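Isomaltodextranase (Arthrobacter globiformis, PDB 5AWO) hydrolyses the alpha-1,6-glucosidic linkages of dextran-type polysaccharides, releasing successive isomaltose units from the non-reducing ends of the chains. Local coordinates at residues M333-V337 with V364-N368; G403-L409 with A461-P467; R475-F480 with D497-V502. All coordinates share one frame; numbering follows the deposited sequence.

Contact 1. Residues M333-V337 with V364-N368; sequences MNLMV and VLQLN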
ATOM      1  N   MET A 333     -15.924   1.064  -3.698  1.00 12.33           N
ATOM      2  CA  MET A 333     -15.321   1.986  -2.743  1.00 13.14           C
ATOM      3  C   MET A 333     -14.987   1.257  -1.443  1.00 12.96           C
ATOM      4  O   MET A 333     -13.892   1.396  -0.890  1.00 13.06           O
ATOM      5  CB  MET A 333     -16.282   3.130  -2.473  1.00 13.89           C
ATOM      6  CG  MET A 333     -15.772   4.186  -1.510  1.00 14.72           C
ATOM      7  SD  MET A 333     -14.361   5.077  -2.220  1.00 15.86           S
ATOM      8  CE  MET A 333     -14.034   6.289  -0.933  1.00 14.77           C
ATOM      9  N   ASN A 334     -15.895   0.407  -0.973  1.00 12.53           N
ATOM     10  CA  ASN A 334     -15.685  -0.294   0.286  1.00 12.95           C
ATOM     11  C   ASN A 334     -14.464  -1.223   0.244  1.00 12.97           C
ATOM     12  O   ASN A 334     -13.730  -1.366   1.245  1.00 13.55           O
ATOM     13  CB  ASN A 334     -16.926  -1.111   0.661  1.00 13.06           C
ATOM     14  CG  ASN A 334     -18.095  -0.272   1.136  1.00 13.75           C
ATOM     15  OD1 ASN A 334     -17.935   0.895   1.518  1.00 14.53           O
ATOM     16  ND2 ASN A 334     -19.296  -0.862   1.103  1.00 13.42           N
ATOM     17  N   LEU A 335     -14.210  -1.854  -0.895  1.00 12.53           N
ATOM     18  CA  LEU A 335     -13.038  -2.712  -1.012  1.00 12.09           C
ATOM     19  C   LEU A 335     -11.750  -1.907  -0.922  1.00 12.43           C
ATOM     20  O   LEU A 335     -10.807  -2.304  -0.230  1.00 12.46           O
ATOM     21  CB  LEU A 335     -13.071  -3.495  -2.341  1.00 13.04           C
ATOM     22  CG  LEU A 335     -11.878  -4.430  -2.581  1.00 13.14           C
ATOM     23  CD1 LEU A 335     -11.739  -5.521  -1.528  1.00 13.36           C
ATOM     24  CD2 LEU A 335     -11.971  -5.072  -3.990  1.00 13.00           C
ATOM     25  N   MET A 336     -11.688  -0.788  -1.631  1.00 12.41           N
ATOM     26  CA  MET A 336     -10.474   0.040  -1.606  1.00 12.35           C
ATOM     27  C   MET A 336     -10.207   0.523  -0.182  1.00 12.63           C
ATOM     28  O   MET A 336      -9.065   0.479   0.305  1.00 12.52           O
ATOM     29  CB  MET A 336     -10.580   1.249  -2.561  1.00 12.32           C
ATOM     30  CG  MET A 336     -10.862   0.911  -4.025  1.00 12.88           C
ATOM     31  SD  MET A 336      -9.617  -0.171  -4.755  1.00 13.38           S
ATOM     32  CE  MET A 336     -10.313  -0.284  -6.399  1.00 13.47           C
ATOM     33  N   VAL A 337     -11.258   0.983   0.481  1.00 12.53           N
ATOM     34  CA  VAL A 337     -11.097   1.478   1.847  1.00 12.64           C
ATOM     35  C   VAL A 337     -10.712   0.340   2.804  1.00 13.05           C
ATOM     36  O   VAL A 337      -9.788   0.473   3.641  1.00 13.71           O
ATOM     37  CB  VAL A 337     -12.364   2.219   2.335  1.00 12.88           C
ATOM     38  CG1 VAL A 337     -12.304   2.519   3.830  1.00 13.82           C
ATOM     39  CG2 VAL A 337     -12.559   3.463   1.517  1.00 13.36           C
ATOM     40  N   VAL A 364     -17.105   6.797   5.779  1.00 15.65           N
ATOM     41  CA  VAL A 364     -16.259   5.848   5.053  1.00 15.02           C
ATOM     42  C   VAL A 364     -14.878   6.462   4.861  1.00 14.80           C
ATOM     43  O   VAL A 364     -13.868   5.814   5.136  1.00 14.80           O
ATOM     44  CB  VAL A 364     -16.931   5.420   3.734  1.00 14.50           C
ATOM     45  CG1 VAL A 364     -15.981   4.593   2.885  1.00 14.84           C
ATOM     46  CG2 VAL A 364     -18.206   4.616   4.007  1.00 14.95           C
ATOM     47  N   LEU A 365     -14.836   7.728   4.459  1.00 14.83           N
ATOM     48  CA  LEU A 365     -13.549   8.418   4.322  1.00 14.76           C
ATOM     49  C   LEU A 365     -12.791   8.459   5.648  1.00 14.47           C
ATOM     50  O   LEU A 365     -11.549   8.379   5.655  1.00 15.15           O
ATOM     51  CB  LEU A 365     -13.694   9.825   3.758  1.00 15.31           C
ATOM     52  CG  LEU A 365     -14.126   9.886   2.280  1.00 15.73           C
ATOM     53  CD1 LEU A 365     -14.444  11.326   1.895  1.00 16.84           C
ATOM     54  CD2 LEU A 365     -13.084   9.272   1.364  1.00 16.55           C
ATOM     55  N   GLN A 366     -13.511   8.603   6.754  1.00 14.79           N
ATOM     56  CA  GLN A 366     -12.840   8.717   8.031  1.00 15.83           C
ATOM     57  C   GLN A 366     -12.002   7.484   8.304  1.00 16.22           C
ATOM     58  O   GLN A 366     -10.949   7.591   8.930  1.00 16.46           O
ATOM     59  CB  GLN A 366     -13.839   8.969   9.152  1.00 16.72           C
ATOM     60  CG  GLN A 366     -13.179   9.432  10.440  1.00 18.42           C
ATOM     61  CD  GLN A 366     -12.574  10.807  10.306  1.00 19.84           C
ATOM     62  OE1 GLN A 366     -13.224  11.721   9.817  1.00 23.38           O
ATOM     63  NE2 GLN A 366     -11.304  10.956  10.705  1.00 21.32           N
ATOM     64  N   LEU A 367     -12.424   6.300   7.840  1.00 15.41           N
ATOM     65  CA  LEU A 367     -11.608   5.091   7.996  1.00 14.95           C
ATOM     66  C   LEU A 367     -10.244   5.257   7.301  1.00 15.20           C
ATOM     67  O   LEU A 367      -9.185   4.933   7.845  1.00 15.21           O
ATOM     68  CB  LEU A 367     -12.314   3.861   7.442  1.00 14.70           C
ATOM     69  CG  LEU A 367     -13.529   3.358   8.218  1.00 15.30           C
ATOM     70  CD1 LEU A 367     -14.254   2.257   7.459  1.00 15.23           C
ATOM     71  CD2 LEU A 367     -13.166   2.857   9.610  1.00 15.88           C
ATOM     72  N   ASN A 368     -10.282   5.794   6.096  1.00 14.43           N
ATOM     73  CA  ASN A 368      -9.051   6.112   5.371  1.00 15.51           C
ATOM     74  C   ASN A 368      -8.197   7.164   6.072  1.00 16.48           C
ATOM     75  O   ASN A 368      -6.991   6.975   6.234  1.00 16.33           O
ATOM     76  CB  ASN A 368      -9.351   6.474   3.910  1.00 15.04           C
ATOM     77  CG  ASN A 368      -8.183   7.177   3.228  1.00 15.52           C
ATOM     78  OD1 ASN A 368      -8.014   8.368   3.392  1.00 16.67           O
ATOM     79  ND2 ASN A 368      -7.392   6.450   2.442  1.00 14.85           N
TER
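Val337 spreads its two methyl groups over the neighbouring helix, one branch to each of two partners. Its CG1, anti to the backbone N (chi1 170°), reaches the side-chain base of Leu367, with CG1 to CB at 3.9 Å, and lies as near to the carbonyl O of Val364. The other branch, CG2, meets Val364 CG1 at 3.9 Å, methyl against methyl, where the two valines cross obliquely. One turn earlier, Met333 bends at chi2 (66°) and then runs out straight, which carries its terminal CE to 3.9 Å from Leu365 CD2; the two side chains cross at about a right angle. Leu365 leaves its helix pointing away from residues 333-337 and joins the contact through this methyl alone.

No hydrogen bond crosses the interface, and the polar groups at its margins look elsewhere: Asn334 gives its amide to Ser460 and accepts from Trp440, while Asn368 is tied to Arg39 and to the backbone of Gly37. Leu343, on strand 343-345 of the parallel sheet, touches Met333, Val337 and Asn368, and so contacts both helices. The short axes run in nearly the same direction, 22° apart, and stay 10.2 Å from each other, a wide spacing bridged by branched and long side chains instead of close backbone approach. This is apolar packing of two consecutive helices, 326-339 and 362-370, the first leading into strand 343-345 of the TIM barrel of this family 27 glycoside hydrolase.

Contact 2. Residues G403-L409 with A461-P467; sequences GSWGVAL and AIFRVTP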
ATOM      1  N   GLY A 403      -7.693   1.855  18.623  1.00 19.55           N
ATOM      2  CA  GLY A 403      -8.234   0.594  19.024  1.00 18.98           C
ATOM      3  C   GLY A 403      -9.580   0.207  18.395  1.00 17.65           C
ATOM      4  O   GLY A 403     -10.013  -0.932  18.525  1.00 19.28           O
ATOM      5  N   SER A 404     -10.235   1.167  17.743  1.00 18.23           N
ATOM      6  CA  SER A 404     -11.461   0.859  16.997  1.00 18.04           C
ATOM      7  C   SER A 404     -11.103   0.095  15.725  1.00 17.63           C
ATOM      8  O   SER A 404      -9.935  -0.046  15.404  1.00 19.63           O
ATOM      9  CB  SER A 404     -12.244   2.117  16.665  1.00 17.82           C
ATOM     10  OG  SER A 404     -11.546   3.010  15.828  1.00 17.99           O
ATOM     11  N   TRP A 405     -12.128  -0.370  15.020  1.00 16.48           N
ATOM     12  CA  TRP A 405     -11.940  -1.200  13.838  1.00 16.59           C
ATOM     13  C   TRP A 405     -12.816  -0.747  12.684  1.00 17.08           C
ATOM     14  O   TRP A 405     -13.910  -0.204  12.871  1.00 16.77           O
ATOM     15  CB  TRP A 405     -12.342  -2.627  14.152  1.00 16.50           C
ATOM     16  CG  TRP A 405     -11.466  -3.323  15.185  1.00 17.32           C
ATOM     17  CD1 TRP A 405     -11.385  -3.054  16.540  1.00 18.84           C
ATOM     18  CD2 TRP A 405     -10.559  -4.400  14.933  1.00 17.06           C
ATOM     19  NE1 TRP A 405     -10.473  -3.907  17.115  1.00 18.67           N
ATOM     20  CE2 TRP A 405      -9.948  -4.731  16.157  1.00 18.25           C
ATOM     21  CE3 TRP A 405     -10.175  -5.109  13.779  1.00 17.90           C
ATOM     22  CZ2 TRP A 405      -9.003  -5.749  16.267  1.00 19.20           C
ATOM     23  CZ3 TRP A 405      -9.230  -6.133  13.903  1.00 18.13           C
ATOM     24  CH2 TRP A 405      -8.658  -6.434  15.134  1.00 18.77           C
ATOM     25  N   GLY A 406     -12.322  -1.030  11.488  1.00 16.12           N
ATOM     26  CA  GLY A 406     -13.145  -1.052  10.287  1.00 15.77           C
ATOM     27  C   GLY A 406     -13.398  -2.507   9.912  1.00 15.73           C
ATOM     28  O   GLY A 406     -12.455  -3.301   9.834  1.00 16.91           O
ATOM     29  N   VAL A 407     -14.669  -2.869   9.690  1.00 14.46           N
ATOM     30  CA  VAL A 407     -15.046  -4.221   9.306  1.00 15.65           C
ATOM     31  C   VAL A 407     -15.877  -4.134   8.023  1.00 15.02           C
ATOM     32  O   VAL A 407     -16.858  -3.382   7.978  1.00 15.08           O
ATOM     33  CB  VAL A 407     -15.863  -4.918  10.431  1.00 17.06           C
ATOM     34  CG1 VAL A 407     -16.358  -6.286   9.998  1.00 18.15           C
ATOM     35  CG2 VAL A 407     -15.045  -4.978  11.725  1.00 18.33           C
ATOM     36  N   ALA A 408     -15.493  -4.897   6.993  1.00 13.77           N
ATOM     37  CA  ALA A 408     -16.203  -4.867   5.689  1.00 13.82           C
ATOM     38  C   ALA A 408     -16.575  -6.264   5.244  1.00 13.98           C
ATOM     39  O   ALA A 408     -15.796  -7.205   5.358  1.00 14.57           O
ATOM     40  CB  ALA A 408     -15.348  -4.172   4.654  1.00 14.21           C
ATOM     41  N   LEU A 409     -17.825  -6.397   4.775  1.00 13.44           N
ATOM     42  CA  LEU A 409     -18.403  -7.667   4.398  1.00 13.12           C
ATOM     43  C   LEU A 409     -18.873  -7.548   2.936  1.00 12.36           C
ATOM     44  O   LEU A 409     -19.469  -6.529   2.574  1.00 13.78           O
ATOM     45  CB  LEU A 409     -19.583  -7.999   5.287  1.00 13.57           C
ATOM     46  CG  LEU A 409     -19.345  -7.972   6.792  1.00 14.02           C
ATOM     47  CD1 LEU A 409     -20.649  -8.112   7.554  1.00 13.59           C
ATOM     48  CD2 LEU A 409     -18.369  -9.029   7.245  1.00 14.83           C
ATOM     49  N   ALA A 461     -21.215  -4.244   2.997  1.00 13.51           N
ATOM     50  CA  ALA A 461     -21.490  -3.410   4.144  1.00 14.05           C
ATOM     51  C   ALA A 461     -20.172  -3.097   4.833  1.00 13.57           C
ATOM     52  O   ALA A 461     -19.256  -3.922   4.810  1.00 13.85           O
ATOM     53  CB  ALA A 461     -22.414  -4.104   5.105  1.00 15.14           C
ATOM     54  N   ILE A 462     -20.071  -1.903   5.407  1.00 13.78           N
ATOM     55  CA  ILE A 462     -18.869  -1.515   6.127  1.00 13.89           C
ATOM     56  C   ILE A 462     -19.269  -0.823   7.421  1.00 14.06           C
ATOM     57  O   ILE A 462     -20.227  -0.022   7.478  1.00 14.24           O
ATOM     58  CB  ILE A 462     -17.917  -0.665   5.237  1.00 14.45           C
ATOM     59  CG1 ILE A 462     -16.511  -0.577   5.794  1.00 14.51           C
ATOM     60  CG2 ILE A 462     -18.488   0.696   4.927  1.00 14.45           C
ATOM     61  CD1 ILE A 462     -15.483  -0.027   4.825  1.00 15.40           C
ATOM     62  N   PHE A 463     -18.519  -1.166   8.472  1.00 14.48           N
ATOM     63  CA  PHE A 463     -18.874  -0.802   9.848  1.00 14.77           C
ATOM     64  C   PHE A 463     -17.669  -0.196  10.549  1.00 15.21           C
ATOM     65  O   PHE A 463     -16.519  -0.614  10.332  1.00 15.59           O
ATOM     66  CB  PHE A 463     -19.311  -2.037  10.644  1.00 15.35           C
ATOM     67  CG  PHE A 463     -20.450  -2.800  10.047  1.00 14.88           C
ATOM     68  CD1 PHE A 463     -21.777  -2.485  10.368  1.00 14.96           C
ATOM     69  CD2 PHE A 463     -20.206  -3.835   9.152  1.00 15.69           C
ATOM     70  CE1 PHE A 463     -22.822  -3.180   9.811  1.00 15.45           C
ATOM     71  CE2 PHE A 463     -21.251  -4.527   8.593  1.00 15.96           C
ATOM     72  CZ  PHE A 463     -22.554  -4.212   8.938  1.00 15.32           C
ATOM     73  N   ARG A 464     -17.937   0.789  11.414  1.00 15.04           N
ATOM     74  CA  ARG A 464     -16.964   1.168  12.454  1.00 15.55           C
ATOM     75  C   ARG A 464     -17.366   0.404  13.696  1.00 15.94           C
ATOM     76  O   ARG A 464     -18.516   0.516  14.137  1.00 16.66           O
ATOM     77  CB  ARG A 464     -16.995   2.672  12.713  1.00 15.96           C
ATOM     78  CG  ARG A 464     -16.114   3.140  13.885  1.00 17.10           C
ATOM     79  CD  ARG A 464     -14.630   3.153  13.589  1.00 18.24           C
ATOM     80  NE  ARG A 464     -14.284   4.228  12.682  1.00 19.06           N
ATOM     81  CZ  ARG A 464     -13.168   4.959  12.706  1.00 19.04           C
ATOM     82  NH1 ARG A 464     -12.215   4.737  13.581  1.00 20.78           N
ATOM     83  NH2 ARG A 464     -12.992   5.893  11.808  1.00 18.86           N
ATOM     84  N   VAL A 465     -16.428  -0.363  14.261  1.00 16.54           N
ATOM     85  CA  VAL A 465     -16.633  -1.106  15.486  1.00 17.35           C
ATOM     86  C   VAL A 465     -15.725  -0.533  16.578  1.00 17.05           C
ATOM     87  O   VAL A 465     -14.515  -0.378  16.400  1.00 17.16           O
ATOM     88  CB  VAL A 465     -16.350  -2.600  15.283  1.00 17.55           C
ATOM     89  CG1 VAL A 465     -16.574  -3.370  16.584  1.00 17.88           C
ATOM     90  CG2 VAL A 465     -17.214  -3.159  14.145  1.00 17.88           C
ATOM     91  N   THR A 466     -16.358  -0.137  17.684  1.00 17.95           N
ATOM     92  CA  THR A 466     -15.661   0.574  18.747  1.00 19.42           C
ATOM     93  C   THR A 466     -15.804  -0.193  20.071  1.00 20.70           C
ATOM     94  O   THR A 466     -16.840  -0.095  20.752  1.00 21.61           O
ATOM     95  CB  THR A 466     -16.206   2.008  18.903  1.00 20.14           C
ATOM     96  OG1 THR A 466     -16.228   2.682  17.628  1.00 19.99           O
ATOM     97  CG2 THR A 466     -15.346   2.835  19.856  1.00 21.23           C
ATOM     98  N   PRO A 467     -14.781  -0.985  20.427  1.00 21.36           N
ATOM     99  CA  PRO A 467     -14.753  -1.663  21.724  1.00 21.51           C
ATOM    100  C   PRO A 467     -14.830  -0.654  22.865  1.00 21.96           C
ATOM    101  O   PRO A 467     -14.203   0.396  22.785  1.00 23.92           O
ATOM    102  CB  PRO A 467     -13.378  -2.342  21.723  1.00 22.19           C
ATOM    103  CG  PRO A 467     -13.122  -2.616  20.273  1.00 21.48           C
ATOM    104  CD  PRO A 467     -13.651  -1.404  19.581  1.00 20.63           C
TER
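Arg464 NH1 donates to Ser404 OG at 2.9 Å, the oxygen lying at the guanidinium edge, in its plane. The arginine gets there by folding back: its chain turns at chi2 (75°) and chi3 (72°), which lays CD 3.5 Å from Trp405 O before the head swings to the serine. On the face bearing Trp405, Val407 and Leu409, the contacts are apolar. Val407 CG2 meets Val465 CG2 at 3.7 Å, and Leu409 CD1 lies 3.8 Å from Phe463 CE2, the leucine crossing the phenylalanine at about a right angle. Pro467 CD comes to the edge of the indole, 4.1 Å from Trp405 CD1. On the other face, Ala408 CB rests against Ile462 CG1.

These side chains are set in register by six backbone hydrogen bonds, a reciprocal couple at each of the pairs Trp405-Val465, Val407-Phe463 and Leu409-Ala461. The bond from Val465 N to Trp405 O is nearly straight (169°) at 2.9 Å. Between them, Gly406 with Arg464 and Ala408 with Ile462 are non-hydrogen-bonded pairs, where each CA-H points at the carbonyl of a neighbouring residue across the strands, as Gly406 CA does at Phe463 O.

Farther out, Asp402 binds Ser404 OG and Asp370, at the end of helix 362-370, forms a salt bridge with Arg464 NH2, so the guanidinium is held from two directions. A leucine in place of Arg464 would probably leave Asp370 without this ionic partner and Ser404 without this donor. Strands 395-399 and 434-438 flank the pair, while Ile422 of strand 418-423 covers Val407 and Leu409. Such antiparallel pairing, with one apolar face turned inward, belongs to the C-terminal beta sandwich of alpha-galactosidase-like enzymes.

Contact 3. Residues R475-F480 with D497-V502; sequences RYPAAF and DGNGFV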
ATOM      1  N   ARG A 475      -6.801  -3.700  23.365  1.00 24.42           N
ATOM      2  CA  ARG A 475      -6.178  -4.898  22.795  1.00 23.26           C
ATOM      3  C   ARG A 475      -5.978  -4.772  21.266  1.00 22.77           C
ATOM      4  O   ARG A 475      -6.925  -4.470  20.541  1.00 22.48           O
ATOM      5  CB  ARG A 475      -6.998  -6.156  23.081  1.00 23.77           C
ATOM      6  CG  ARG A 475      -6.399  -7.437  22.517  1.00 23.95           C
ATOM      7  CD  ARG A 475      -7.199  -8.668  22.778  1.00 24.14           C
ATOM      8  NE  ARG A 475      -7.254  -8.984  24.216  1.00 24.13           N
ATOM      9  CZ  ARG A 475      -7.879 -10.039  24.728  1.00 25.54           C
ATOM     10  NH1 ARG A 475      -8.541 -10.913  23.968  1.00 24.72           N
ATOM     11  NH2 ARG A 475      -7.871 -10.213  26.060  1.00 25.96           N
ATOM     12  N   TYR A 476      -4.766  -5.095  20.829  1.00 21.60           N
ATOM     13  CA  TYR A 476      -4.361  -5.165  19.418  1.00 20.84           C
ATOM     14  C   TYR A 476      -3.977  -6.593  19.055  1.00 20.95           C
ATOM     15  O   TYR A 476      -2.882  -7.042  19.383  1.00 20.74           O
ATOM     16  CB  TYR A 476      -3.181  -4.242  19.167  1.00 20.44           C
ATOM     17  CG  TYR A 476      -3.461  -2.818  19.510  1.00 21.17           C
ATOM     18  CD1 TYR A 476      -3.366  -2.369  20.824  1.00 22.50           C
ATOM     19  CD2 TYR A 476      -3.878  -1.905  18.535  1.00 20.25           C
ATOM     20  CE1 TYR A 476      -3.624  -1.049  21.141  1.00 22.81           C
ATOM     21  CE2 TYR A 476      -4.136  -0.583  18.842  1.00 22.08           C
ATOM     22  CZ  TYR A 476      -4.033  -0.152  20.153  1.00 23.96           C
ATOM     23  OH  TYR A 476      -4.293   1.174  20.430  1.00 24.03           O
ATOM     24  N   PRO A 477      -4.861  -7.327  18.351  1.00 19.51           N
ATOM     25  CA  PRO A 477      -4.546  -8.664  17.884  1.00 19.14           C
ATOM     26  C   PRO A 477      -3.417  -8.702  16.851  1.00 20.58           C
ATOM     27  O   PRO A 477      -3.417  -7.926  15.900  1.00 19.62           O
ATOM     28  CB  PRO A 477      -5.856  -9.130  17.248  1.00 19.34           C
ATOM     29  CG  PRO A 477      -6.899  -8.342  17.970  1.00 19.49           C
ATOM     30  CD  PRO A 477      -6.282  -7.005  18.088  1.00 18.86           C
ATOM     31  N   ALA A 478      -2.445  -9.587  17.037  1.00 20.94           N
ATOM     32  CA  ALA A 478      -1.283  -9.617  16.148  1.00 20.15           C
ATOM     33  C   ALA A 478      -1.653 -10.096  14.749  1.00 20.03           C
ATOM     34  O   ALA A 478      -1.016  -9.683  13.767  1.00 18.38           O
ATOM     35  CB  ALA A 478      -0.188 -10.512  16.737  1.00 20.85           C
ATOM     36  N   ALA A 479      -2.677 -10.938  14.652  1.00 19.01           N
ATOM     37  CA  ALA A 479      -3.083 -11.530  13.364  1.00 19.39           C
ATOM     38  C   ALA A 479      -3.682 -10.491  12.415  1.00 19.21           C
ATOM     39  O   ALA A 479      -3.806 -10.784  11.228  1.00 18.96           O
ATOM     40  CB  ALA A 479      -4.044 -12.681  13.559  1.00 20.38           C
ATOM     41  N   PHE A 480      -4.047  -9.326  12.938  1.00 17.81           N
ATOM     42  CA  PHE A 480      -4.543  -8.222  12.100  1.00 17.73           C
ATOM     43  C   PHE A 480      -3.584  -7.057  11.977  1.00 17.65           C
ATOM     44  O   PHE A 480      -3.924  -6.056  11.381  1.00 17.28           O
ATOM     45  CB  PHE A 480      -5.923  -7.770  12.601  1.00 17.37           C
ATOM     46  CG  PHE A 480      -7.020  -8.690  12.177  1.00 17.50           C
ATOM     47  CD1 PHE A 480      -7.572  -8.558  10.908  1.00 17.12           C
ATOM     48  CD2 PHE A 480      -7.479  -9.711  12.994  1.00 17.58           C
ATOM     49  CE1 PHE A 480      -8.550  -9.408  10.460  1.00 18.19           C
ATOM     50  CE2 PHE A 480      -8.475 -10.563  12.547  1.00 18.33           C
ATOM     51  CZ  PHE A 480      -8.995 -10.425  11.277  1.00 18.19           C
ATOM     52  N   ASP A 497      -6.525 -16.514  21.405  1.00 22.65           N
ATOM     53  CA  ASP A 497      -7.700 -15.651  21.238  1.00 23.05           C
ATOM     54  C   ASP A 497      -7.841 -15.282  19.759  1.00 24.21           C
ATOM     55  O   ASP A 497      -6.850 -15.018  19.087  1.00 22.50           O
ATOM     56  CB  ASP A 497      -7.549 -14.383  22.084  1.00 23.83           C
ATOM     57  CG  ASP A 497      -7.532 -14.677  23.605  1.00 24.59           C
ATOM     58  OD1 ASP A 497      -8.294 -15.563  24.037  1.00 27.38           O
ATOM     59  OD2 ASP A 497      -6.768 -13.999  24.320  1.00 25.42           O
ATOM     60  N   GLY A 498      -9.062 -15.284  19.248  1.00 23.02           N
ATOM     61  CA  GLY A 498      -9.296 -14.926  17.850  1.00 23.60           C
ATOM     62  C   GLY A 498      -9.079 -16.053  16.852  1.00 23.16           C
ATOM     63  O   GLY A 498      -9.274 -17.214  17.177  1.00 25.89           O
ATOM     64  N   ASN A 499      -8.696 -15.687  15.630  1.00 23.53           N
ATOM     65  CA  ASN A 499      -8.594 -16.629  14.504  1.00 22.38           C
ATOM     66  C   ASN A 499      -7.206 -17.294  14.421  1.00 20.06           C
ATOM     67  O   ASN A 499      -7.033 -18.233  13.662  1.00 19.68           O
ATOM     68  CB  ASN A 499      -8.912 -15.919  13.151  1.00 23.48           C
ATOM     69  CG  ASN A 499      -7.909 -14.859  12.776  1.00 23.29           C
ATOM     70  OD1 ASN A 499      -7.491 -14.077  13.589  1.00 24.11           O
ATOM     71  ND2 ASN A 499      -7.583 -14.761  11.454  1.00 25.13           N
ATOM     72  N   GLY A 500      -6.246 -16.787  15.200  1.00 21.31           N
ATOM     73  CA  GLY A 500      -4.877 -17.295  15.166  1.00 20.34           C
ATOM     74  C   GLY A 500      -3.905 -16.372  15.870  1.00 19.09           C
ATOM     75  O   GLY A 500      -4.279 -15.606  16.773  1.00 20.66           O
ATOM     76  N   PHE A 501      -2.652 -16.407  15.422  1.00 18.69           N
ATOM     77  CA  PHE A 501      -1.576 -15.684  16.048  1.00 19.36           C
ATOM     78  C   PHE A 501      -0.471 -15.458  15.031  1.00 18.28           C
ATOM     79  O   PHE A 501      -0.587 -15.885  13.879  1.00 17.98           O
ATOM     80  CB  PHE A 501      -1.034 -16.471  17.269  1.00 19.12           C
ATOM     81  CG  PHE A 501      -0.685 -17.897  16.967  1.00 19.24           C
ATOM     82  CD1 PHE A 501       0.583 -18.257  16.494  1.00 19.42           C
ATOM     83  CD2 PHE A 501      -1.627 -18.884  17.146  1.00 19.29           C
ATOM     84  CE1 PHE A 501       0.885 -19.581  16.228  1.00 19.89           C
ATOM     85  CE2 PHE A 501      -1.337 -20.203  16.877  1.00 19.90           C
ATOM     86  CZ  PHE A 501      -0.074 -20.563  16.408  1.00 20.88           C
ATOM     87  N   VAL A 502       0.606 -14.805  15.455  1.00 19.90           N
ATOM     88  CA  VAL A 502       1.753 -14.629  14.586  1.00 19.31           C
ATOM     89  C   VAL A 502       2.888 -15.562  14.981  1.00 20.31           C
ATOM     90  O   VAL A 502       3.252 -15.603  16.153  1.00 21.72           O
ATOM     91  CB  VAL A 502       2.216 -13.165  14.601  1.00 19.38           C
ATOM     92  CG1 VAL A 502       3.587 -13.009  13.935  1.00 19.69           C
ATOM     93  CG2 VAL A 502       1.188 -12.313  13.880  1.00 19.26           C
TER
HETATM   94  O   HOH W   1      -6.313 -12.046   9.965  1.00 21.57           O
HETATM   95  O   HOH W   2      -3.498 -12.669  16.769  1.00 25.72           O
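Within the carbohydrate-binding module, a beta-sandwich domain of the CBM35 type, strand 473-477 runs into a short 3-10 turn that packs against the loop leading to strand 501-505. Ala478 and Val502 make the apolar part of this contact. The CG2 branch of Val502 sits 3.6 Å from Ala478 CB and is also close to the Ala478 carbonyl; the other branch, CG1, is anti to the backbone N (chi1 168°), which leaves CG2 as the one directed at the turn. Next along, Ala479 CB faces Asn499 OD1 at 3.7 Å, and the same oxygen approaches Phe480 CE2 obliquely, ring and amide planes 31° apart. The far side of Phe480 belongs to the domain boundary, where its ring packs edge-to-face with that of Trp405.

At the other end of the contact, Arg475 and Asp497 form a salt bridge, NH1 to OD2 3.6 Å. The two flat groups are almost parallel, 10° apart, but the oxygen lies well out of the guanidinium plane, so charge alone acts and no N-H points at it. Both ends have stronger partners: Arg475 NE pairs with Glu607, Asp497 OD2 accepts from the indole of Trp605, and that same tryptophan makes a cation-pi contact with the arginine.

No direct hydrogen bond links the two segments; water does that work. One water accepts from Ala479 N at 2.9 Å and lies 3.0 Å from Gly500 O. A second donates to Ala479 O at 3.1 Å, takes a weak bond from Asn499 ND2, and lies 3.4 Å above one face of the Phe480 ring, nearer the ring's periphery than its centre.

Contacts 1 and 2 are buried throughout most of their extent; contact 3, also largely buried, combines a small apolar patch with water bridges and one loose ion pair at a partly exposed margin. Contact 1, by comparison, is carbon against carbon between barrel helices, and contact 2 rests on strand hydrogen bonding. Contacts 1 and 2 meet directly, Leu367 CD1 packing on Ile462 CD1 at 3.7 Å, which seats helix 362-370 on the sandwich sheet. Contacts 2 and 3 also touch, through Trp405 CZ2 and Pro477 CD at 3.5 Å, joining sandwich to binding module. Contacts 1 and 3 stay about 12 Å apart at their nearest atoms, with contact 2 touching both.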